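Local coordinates for E3 SUMO-protein ligase SIZ2 (PDB 6U75), which acts as a SUMO E3 ligase of the PIAS family, promoting transfer of SUMO (Smt3) to proteins through a zinc-binding SP-RING domain, at residues 144-149 against 209-214; 187-192 against 225-230. All coordinates share one frame; numbering follows the deposited sequence.

Both interactions involve the SP-RING part of the chain, and their centres lie 13 Å apart. Along the sequence their segments alternate: 144-149, 187-192, 209-214, 225-230. Interaction 1 sets helix 142-150, which follows strand 130-139 of the five-stranded PINIT sheet, against the start of helix 211-218. Interaction 2 pairs two cysteine-containing loops of the SP-RING, one of them bound to the zinc ion. The two contacts touch directly: I189 CD1 lies 3.7 Å from F214 CA, and W213 CE2 meets S190 CB at 3.4 Å. Residues 209-214 thus stand between helix 142-150 and the paired loops, so helix 142-150 packs on the same piece of the zinc finger that backs these loops.

Interaction 1: residues 144-149 against 209-214; sequences ALLGKI and FDALWF
Helix 142-150 passes beside the first turn of helix 211-218, nearest where the CA atoms of L146 and L212 are 6.1 Å apart, with no hydrogen bond between the two segments. L146 provides most of the contact from its side. Its CG stands anti to the backbone N (chi1 -179°), which carries the forked end across to the other helix. There CD1 settles on A211 CB at 3.6 Å and also lies near the L212 backbone N, while CD2 reaches L212 CB at 4.2 Å. The side chains of L146 and L212 cross at about a right angle, so the leucines meet by branch against stem rather than lying alongside. One turn on, I149 extends CD1 to A211 CB at a looser 4.4 Å. The A211 methyl is therefore met by both L146 and I149, and of the two only L146 also comes close to the backbone of the turn.

That turn is secured by D210 at the N-cap position. D210 OD2 accepts from W213 N at 3.1 Å through its anti lone pair, while OD1 takes the backbone N-H groups of K195 and Y196. The carboxylate thus ties the start of the helix to the loop that leads into strand 197-199. L145 and I149 also touch L215 further along helix 211-218, and L146 leans on Y196, continuing the apolar seam. The arrangement is a helix-to-helix contact in which helix 142-150, which follows strand 130-139, docks on the N-capped central helix of the SP-RING, a RING-like fold.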
ATOM      1  N   ALA A 144      -6.859  -9.753  -5.810  1.00 26.62           N
ATOM      2  CA  ALA A 144      -7.001 -10.735  -4.740  1.00 25.95           C
ATOM      3  C   ALA A 144      -7.391 -10.065  -3.427  1.00 31.38           C
ATOM      4  O   ALA A 144      -8.231 -10.581  -2.677  1.00 47.63           O
ATOM      5  CB  ALA A 144      -5.700 -11.518  -4.577  1.00 32.89           C
ATOM      6  N   LEU A 145      -6.783  -8.916  -3.128  1.00 26.37           N
ATOM      7  CA  LEU A 145      -7.138  -8.192  -1.912  1.00 28.33           C
ATOM      8  C   LEU A 145      -8.581  -7.709  -1.965  1.00 34.15           C
ATOM      9  O   LEU A 145      -9.281  -7.699  -0.944  1.00 32.60           O
ATOM     10  CB  LEU A 145      -6.175  -7.022  -1.711  1.00 36.25           C
ATOM     11  CG  LEU A 145      -4.697  -7.405  -1.584  1.00 26.11           C
ATOM     12  CD1 LEU A 145      -3.824  -6.164  -1.542  1.00 32.75           C
ATOM     13  CD2 LEU A 145      -4.458  -8.263  -0.348  1.00 26.79           C
ATOM     14  N   LEU A 146      -9.048  -7.305  -3.148  1.00 27.33           N
ATOM     15  CA  LEU A 146     -10.458  -6.968  -3.305  1.00 25.84           C
ATOM     16  C   LEU A 146     -11.334  -8.178  -3.016  1.00 35.51           C
ATOM     17  O   LEU A 146     -12.392  -8.054  -2.392  1.00 31.18           O
ATOM     18  CB  LEU A 146     -10.726  -6.449  -4.716  1.00 29.58           C
ATOM     19  CG  LEU A 146     -12.177  -6.048  -4.990  1.00 26.11           C
ATOM     20  CD1 LEU A 146     -12.497  -4.723  -4.318  1.00 37.13           C
ATOM     21  CD2 LEU A 146     -12.451  -5.982  -6.479  1.00 34.86           C
ATOM     22  N   GLY A 147     -10.921  -9.352  -3.490  1.00 35.93           N
ATOM     23  CA  GLY A 147     -11.660 -10.560  -3.167  1.00 27.47           C
ATOM     24  C   GLY A 147     -11.738 -10.793  -1.672  1.00 32.44           C
ATOM     25  O   GLY A 147     -12.788 -11.166  -1.142  1.00 37.77           O
ATOM     26  N   LYS A 148     -10.626 -10.572  -0.971  1.00 39.53           N
ATOM     27  CA  LYS A 148     -10.638 -10.675   0.486  1.00 33.73           C
ATOM     28  C   LYS A 148     -11.637  -9.695   1.092  1.00 32.74           C
ATOM     29  O   LYS A 148     -12.417 -10.053   1.982  1.00 35.49           O
ATOM     30  CB  LYS A 148      -9.240 -10.421   1.051  1.00 29.32           C
ATOM     31  CG  LYS A 148      -8.268 -11.574   0.861  1.00 44.11           C
ATOM     32  CD  LYS A 148      -6.951 -11.334   1.590  1.00 54.06           C
ATOM     33  CE  LYS A 148      -7.131 -11.328   3.104  1.00 66.37           C
ATOM     34  NZ  LYS A 148      -5.827 -11.297   3.827  1.00 72.59           N
ATOM     35  N   ILE A 149     -11.622  -8.448   0.620  1.00 38.02           N
ATOM     36  CA  ILE A 149     -12.522  -7.431   1.163  1.00 33.31           C
ATOM     37  C   ILE A 149     -13.976  -7.825   0.937  1.00 33.05           C
ATOM     38  O   ILE A 149     -14.827  -7.656   1.819  1.00 39.18           O
ATOM     39  CB  ILE A 149     -12.211  -6.055   0.543  1.00 29.41           C
ATOM     40  CG1 ILE A 149     -10.846  -5.554   1.020  1.00 34.65           C
ATOM     41  CG2 ILE A 149     -13.315  -5.058   0.886  1.00 29.40           C
ATOM     42  CD1 ILE A 149     -10.360  -4.314   0.300  1.00 31.37           C
ATOM     43  N   PHE A 209     -15.557   5.111  -1.460  1.00 35.20           N
ATOM     44  CA  PHE A 209     -14.586   5.109  -2.540  1.00 33.24           C
ATOM     45  C   PHE A 209     -14.444   3.687  -3.059  1.00 30.90           C
ATOM     46  O   PHE A 209     -14.628   2.720  -2.314  1.00 45.56           O
ATOM     47  CB  PHE A 209     -13.227   5.640  -2.073  1.00 33.54           C
ATOM     48  CG  PHE A 209     -12.697   4.947  -0.852  1.00 31.25           C
ATOM     49  CD1 PHE A 209     -13.019   5.404   0.413  1.00 31.70           C
ATOM     50  CD2 PHE A 209     -11.885   3.833  -0.970  1.00 33.78           C
ATOM     51  CE1 PHE A 209     -12.536   4.766   1.539  1.00 33.35           C
ATOM     52  CE2 PHE A 209     -11.399   3.190   0.154  1.00 39.12           C
ATOM     53  CZ  PHE A 209     -11.725   3.658   1.409  1.00 32.69           C
ATOM     54  N   ASP A 210     -14.119   3.562  -4.342  1.00 35.73           N
ATOM     55  CA  ASP A 210     -13.961   2.242  -4.937  1.00 30.14           C
ATOM     56  C   ASP A 210     -12.786   1.520  -4.292  1.00 27.31           C
ATOM     57  O   ASP A 210     -11.654   2.015  -4.308  1.00 30.11           O
ATOM     58  CB  ASP A 210     -13.754   2.359  -6.445  1.00 26.18           C
ATOM     59  CG  ASP A 210     -13.922   1.029  -7.156  1.00 27.70           C
ATOM     60  OD1 ASP A 210     -15.078   0.630  -7.401  1.00 25.53           O
ATOM     61  OD2 ASP A 210     -12.900   0.381  -7.462  1.00 24.88           O
ATOM     62  N   ALA A 211     -13.058   0.345  -3.721  1.00 28.63           N
ATOM     63  CA  ALA A 211     -12.011  -0.403  -3.036  1.00 25.99           C
ATOM     64  C   ALA A 211     -10.882  -0.775  -3.986  1.00 23.30           C
ATOM     65  O   ALA A 211      -9.702  -0.711  -3.618  1.00 23.95           O
ATOM     66  CB  ALA A 211     -12.602  -1.658  -2.394  1.00 29.97           C
ATOM     67  N   LEU A 212     -11.220  -1.167  -5.216  1.00 33.02           N
ATOM     68  CA  LEU A 212     -10.193  -1.608  -6.152  1.00 30.24           C
ATOM     69  C   LEU A 212      -9.281  -0.455  -6.551  1.00 28.59           C
ATOM     70  O   LEU A 212      -8.056  -0.613  -6.598  1.00 30.49           O
ATOM     71  CB  LEU A 212     -10.842  -2.236  -7.386  1.00 26.15           C
ATOM     72  CG  LEU A 212      -9.882  -2.865  -8.396  1.00 25.10           C
ATOM     73  CD1 LEU A 212      -9.009  -3.913  -7.728  1.00 30.75           C
ATOM     74  CD2 LEU A 212     -10.652  -3.473  -9.556  1.00 27.33           C
ATOM     75  N   TRP A 213      -9.855   0.716  -6.830  1.00 22.99           N
ATOM     76  CA  TRP A 213      -9.027   1.868  -7.168  1.00 25.25           C
ATOM     77  C   TRP A 213      -8.208   2.340  -5.975  1.00 32.48           C
ATOM     78  O   TRP A 213      -7.071   2.793  -6.146  1.00 27.54           O
ATOM     79  CB  TRP A 213      -9.898   3.000  -7.702  1.00 33.92           C
ATOM     80  CG  TRP A 213     -10.226   2.842  -9.151  1.00 28.12           C
ATOM     81  CD1 TRP A 213     -11.378   2.345  -9.685  1.00 25.98           C
ATOM     82  CD2 TRP A 213      -9.382   3.177 -10.257  1.00 28.01           C
ATOM     83  NE1 TRP A 213     -11.306   2.355 -11.058  1.00 27.02           N
ATOM     84  CE2 TRP A 213     -10.089   2.861 -11.434  1.00 36.71           C
ATOM     85  CE3 TRP A 213      -8.098   3.717 -10.367  1.00 34.31           C
ATOM     86  CZ2 TRP A 213      -9.556   3.067 -12.703  1.00 32.43           C
ATOM     87  CZ3 TRP A 213      -7.569   3.921 -11.627  1.00 39.83           C
ATOM     88  CH2 TRP A 213      -8.298   3.598 -12.779  1.00 26.74           C
ATOM     89  N   PHE A 214      -8.756   2.236  -4.763  1.00 32.35           N
ATOM     90  CA  PHE A 214      -7.977   2.568  -3.575  1.00 24.35           C
ATOM     91  C   PHE A 214      -6.773   1.642  -3.442  1.00 27.82           C
ATOM     92  O   PHE A 214      -5.652   2.097  -3.191  1.00 35.97           O
ATOM     93  CB  PHE A 214      -8.859   2.488  -2.331  1.00 25.92           C
ATOM     94  CG  PHE A 214      -8.116   2.723  -1.047  1.00 30.30           C
ATOM     95  CD1 PHE A 214      -7.809   4.008  -0.632  1.00 44.87           C
ATOM     96  CD2 PHE A 214      -7.726   1.659  -0.252  1.00 33.62           C
ATOM     97  CE1 PHE A 214      -7.127   4.226   0.549  1.00 30.90           C
ATOM     98  CE2 PHE A 214      -7.043   1.871   0.931  1.00 32.49           C
ATOM     99  CZ  PHE A 214      -6.744   3.157   1.331  1.00 40.22           C
TER

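Interaction 2: residues 187-192 against 225-230; sequences CPISCT and QCPICQ. With ZN (zinc ion), chain C.
Apolar contacts alone join the two loops directly, through a proline and an isoleucine from each. I189 lies across the ring of P227: its CD1 comes to 3.7 Å from P227 CG, and CG1 rests farther back, over the CB-CG side of the same ring. With CG1 of I189 anti to the carbonyl carbon and the chain extended beyond it (chi2 177°), the terminal methyl is carried out to the proline. The reciprocal pair is looser, P188 CG meeting I228 CG1 at 4.1 Å. F209 lies against both prolines, and F214 also packs on P227.

Hydrogen bonds to sulfur, most of them weak, occur within each loop. I228 N donates to C226 SG at 3.5 Å, and C229 N adds a weak, nearly straight bond to the same sulfur (173°). These N-H groups probably help stabilise the negative charge on a thiolate that also binds metal. The other loop repeats the pattern around C187, whose SG receives weak bonds from the N-H groups of I189 and S190. Such paired Cys-Pro-Ile loops recall the two zinc knuckles of a classical RING, but in this SP-RING the metal is seen at the knuckle of 225-230, while C187 SG is held by hydrogen bonds.

Of the two loops, 225-230 alone binds metal. C226 SG and C229 SG each bind the zinc ion at 2.3 Å, and C203 and H205 complete a site of three cysteines and one histidine. C226 SG is anti to its own backbone N, whereas C229 SG sits between N and the carbonyl carbon (chi1 61°), and these different rotations bring both sulfurs to one ion. I228 also touches H205, packing against a zinc ligand from the loop contact.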
ATOM      1  N   CYS A 187     -16.335   7.700  -7.650  1.00 35.54           N
ATOM      2  CA  CYS A 187     -15.143   7.473  -6.842  1.00 30.02           C
ATOM      3  C   CYS A 187     -14.254   8.713  -6.869  1.00 37.17           C
ATOM      4  O   CYS A 187     -14.037   9.286  -7.943  1.00 36.39           O
ATOM      5  CB  CYS A 187     -14.366   6.273  -7.361  1.00 35.11           C
ATOM      6  SG  CYS A 187     -12.846   5.926  -6.464  1.00 36.88           S
ATOM      7  N   PRO A 188     -13.732   9.168  -5.728  1.00 31.34           N
ATOM      8  CA  PRO A 188     -12.828  10.328  -5.769  1.00 32.53           C
ATOM      9  C   PRO A 188     -11.550  10.059  -6.540  1.00 38.49           C
ATOM     10  O   PRO A 188     -10.984  10.984  -7.136  1.00 54.09           O
ATOM     11  CB  PRO A 188     -12.537  10.608  -4.286  1.00 36.24           C
ATOM     12  CG  PRO A 188     -13.578   9.868  -3.524  1.00 49.83           C
ATOM     13  CD  PRO A 188     -13.933   8.681  -4.354  1.00 35.76           C
ATOM     14  N   ILE A 189     -11.079   8.812  -6.547  1.00 43.73           N
ATOM     15  CA  ILE A 189      -9.805   8.493  -7.182  1.00 33.89           C
ATOM     16  C   ILE A 189      -9.979   8.322  -8.685  1.00 33.02           C
ATOM     17  O   ILE A 189      -9.267   8.942  -9.483  1.00 40.67           O
ATOM     18  CB  ILE A 189      -9.197   7.233  -6.538  1.00 32.29           C
ATOM     19  CG1 ILE A 189      -9.079   7.416  -5.021  1.00 45.99           C
ATOM     20  CG2 ILE A 189      -7.835   6.924  -7.150  1.00 26.65           C
ATOM     21  CD1 ILE A 189      -8.555   6.195  -4.295  1.00 41.07           C
ATOM     22  N   SER A 190     -10.927   7.480  -9.095  1.00 26.35           N
ATOM     23  CA  SER A 190     -11.096   7.150 -10.502  1.00 30.67           C
ATOM     24  C   SER A 190     -11.987   8.132 -11.248  1.00 40.98           C
ATOM     25  O   SER A 190     -11.912   8.199 -12.480  1.00 34.39           O
ATOM     26  CB  SER A 190     -11.681   5.742 -10.642  1.00 31.53           C
ATOM     27  OG  SER A 190     -13.053   5.717 -10.296  1.00 40.27           O
ATOM     28  N   CYS A 191     -12.822   8.890 -10.539  1.00 36.39           N
ATOM     29  CA  CYS A 191     -13.761   9.814 -11.170  1.00 30.95           C
ATOM     30  C   CYS A 191     -14.744   9.072 -12.068  1.00 39.63           C
ATOM     31  O   CYS A 191     -15.219   9.609 -13.070  1.00 38.63           O
ATOM     32  CB  CYS A 191     -13.024  10.895 -11.963  1.00 33.24           C
ATOM     33  SG  CYS A 191     -11.825  11.826 -10.984  1.00 45.27           S
ATOM     34  N   THR A 192     -15.043   7.825 -11.714  1.00 40.43           N
ATOM     35  CA  THR A 192     -15.995   6.998 -12.436  1.00 39.41           C
ATOM     36  C   THR A 192     -16.965   6.383 -11.438  1.00 37.55           C
ATOM     37  O   THR A 192     -16.758   6.429 -10.222  1.00 33.37           O
ATOM     38  CB  THR A 192     -15.292   5.896 -13.240  1.00 29.63           C
ATOM     39  OG1 THR A 192     -14.567   5.038 -12.350  1.00 51.04           O
ATOM     40  CG2 THR A 192     -14.331   6.498 -14.253  1.00 40.74           C
ATOM     41  N   GLN A 225      -4.409   6.579   3.691  1.00 51.14           N
ATOM     42  CA  GLN A 225      -5.292   7.610   4.210  1.00 48.07           C
ATOM     43  C   GLN A 225      -6.579   7.602   3.401  1.00 40.11           C
ATOM     44  O   GLN A 225      -6.546   7.498   2.171  1.00 44.84           O
ATOM     45  CB  GLN A 225      -4.638   8.991   4.141  1.00 52.41           C
ATOM     46  CG  GLN A 225      -3.364   9.112   4.959  1.00 55.55           C
ATOM     47  CD  GLN A 225      -2.658  10.435   4.739  1.00 68.40           C
ATOM     48  OE1 GLN A 225      -3.235  11.377   4.196  1.00 69.15           O
ATOM     49  NE2 GLN A 225      -1.398  10.510   5.154  1.00 61.36           N
ATOM     50  N   CYS A 226      -7.704   7.699   4.095  1.00 39.98           N
ATOM     51  CA  CYS A 226      -8.992   7.723   3.423  1.00 45.20           C
ATOM     52  C   CYS A 226      -9.004   8.835   2.373  1.00 43.42           C
ATOM     53  O   CYS A 226      -8.690   9.988   2.697  1.00 40.48           O
ATOM     54  CB  CYS A 226     -10.112   7.946   4.441  1.00 51.65           C
ATOM     55  SG  CYS A 226     -11.769   8.033   3.730  1.00 56.59           S
ATOM     56  N   PRO A 227      -9.357   8.537   1.116  1.00 49.67           N
ATOM     57  CA  PRO A 227      -9.383   9.592   0.091  1.00 48.02           C
ATOM     58  C   PRO A 227     -10.389  10.702   0.364  1.00 47.28           C
ATOM     59  O   PRO A 227     -10.454  11.661  -0.411  1.00 54.57           O
ATOM     60  CB  PRO A 227      -9.753   8.830  -1.195  1.00 44.72           C
ATOM     61  CG  PRO A 227      -9.495   7.397  -0.902  1.00 51.21           C
ATOM     62  CD  PRO A 227      -9.752   7.232   0.559  1.00 37.85           C
ATOM     63  N   ILE A 228     -11.184  10.599   1.428  1.00 51.80           N
ATOM     64  CA  ILE A 228     -12.220  11.578   1.743  1.00 48.32           C
ATOM     65  C   ILE A 228     -11.863  12.368   3.000  1.00 49.25           C
ATOM     66  O   ILE A 228     -11.756  13.596   2.963  1.00 62.62           O
ATOM     67  CB  ILE A 228     -13.599  10.896   1.880  1.00 48.39           C
ATOM     68  CG1 ILE A 228     -13.927  10.130   0.593  1.00 41.36           C
ATOM     69  CG2 ILE A 228     -14.680  11.923   2.199  1.00 55.61           C
ATOM     70  CD1 ILE A 228     -15.210   9.338   0.654  1.00 50.11           C
ATOM     71  N   CYS A 229     -11.671  11.679   4.124  1.00 44.70           N
ATOM     72  CA  CYS A 229     -11.372  12.322   5.395  1.00 48.64           C
ATOM     73  C   CYS A 229      -9.888  12.320   5.741  1.00 46.69           C
ATOM     74  O   CYS A 229      -9.499  12.954   6.729  1.00 47.14           O
ATOM     75  CB  CYS A 229     -12.153  11.638   6.525  1.00 52.23           C
ATOM     76  SG  CYS A 229     -11.769   9.887   6.748  1.00 56.61           S
ATOM     77  N   GLN A 230      -9.055  11.627   4.967  1.00 55.20           N
ATOM     78  CA  GLN A 230      -7.608  11.574   5.155  1.00 58.49           C
ATOM     79  C   GLN A 230      -7.198  10.948   6.484  1.00 51.97           C
ATOM     80  O   GLN A 230      -6.019  11.011   6.853  1.00 60.77           O
ATOM     81  CB  GLN A 230      -6.975  12.966   5.024  1.00 42.60           C
ATOM     82  CG  GLN A 230      -6.469  13.275   3.627  1.00 52.49           C
ATOM     83  CD  GLN A 230      -7.567  13.232   2.587  1.00 57.05           C
ATOM     84  OE1 GLN A 230      -8.737  13.461   2.893  1.00 62.42           O
ATOM     85  NE2 GLN A 230      -7.197  12.932   1.347  1.00 65.81           N
TER
HETATM   86 ZN    ZN C 501     -12.993   8.276   5.700  1.00 47.51          ZN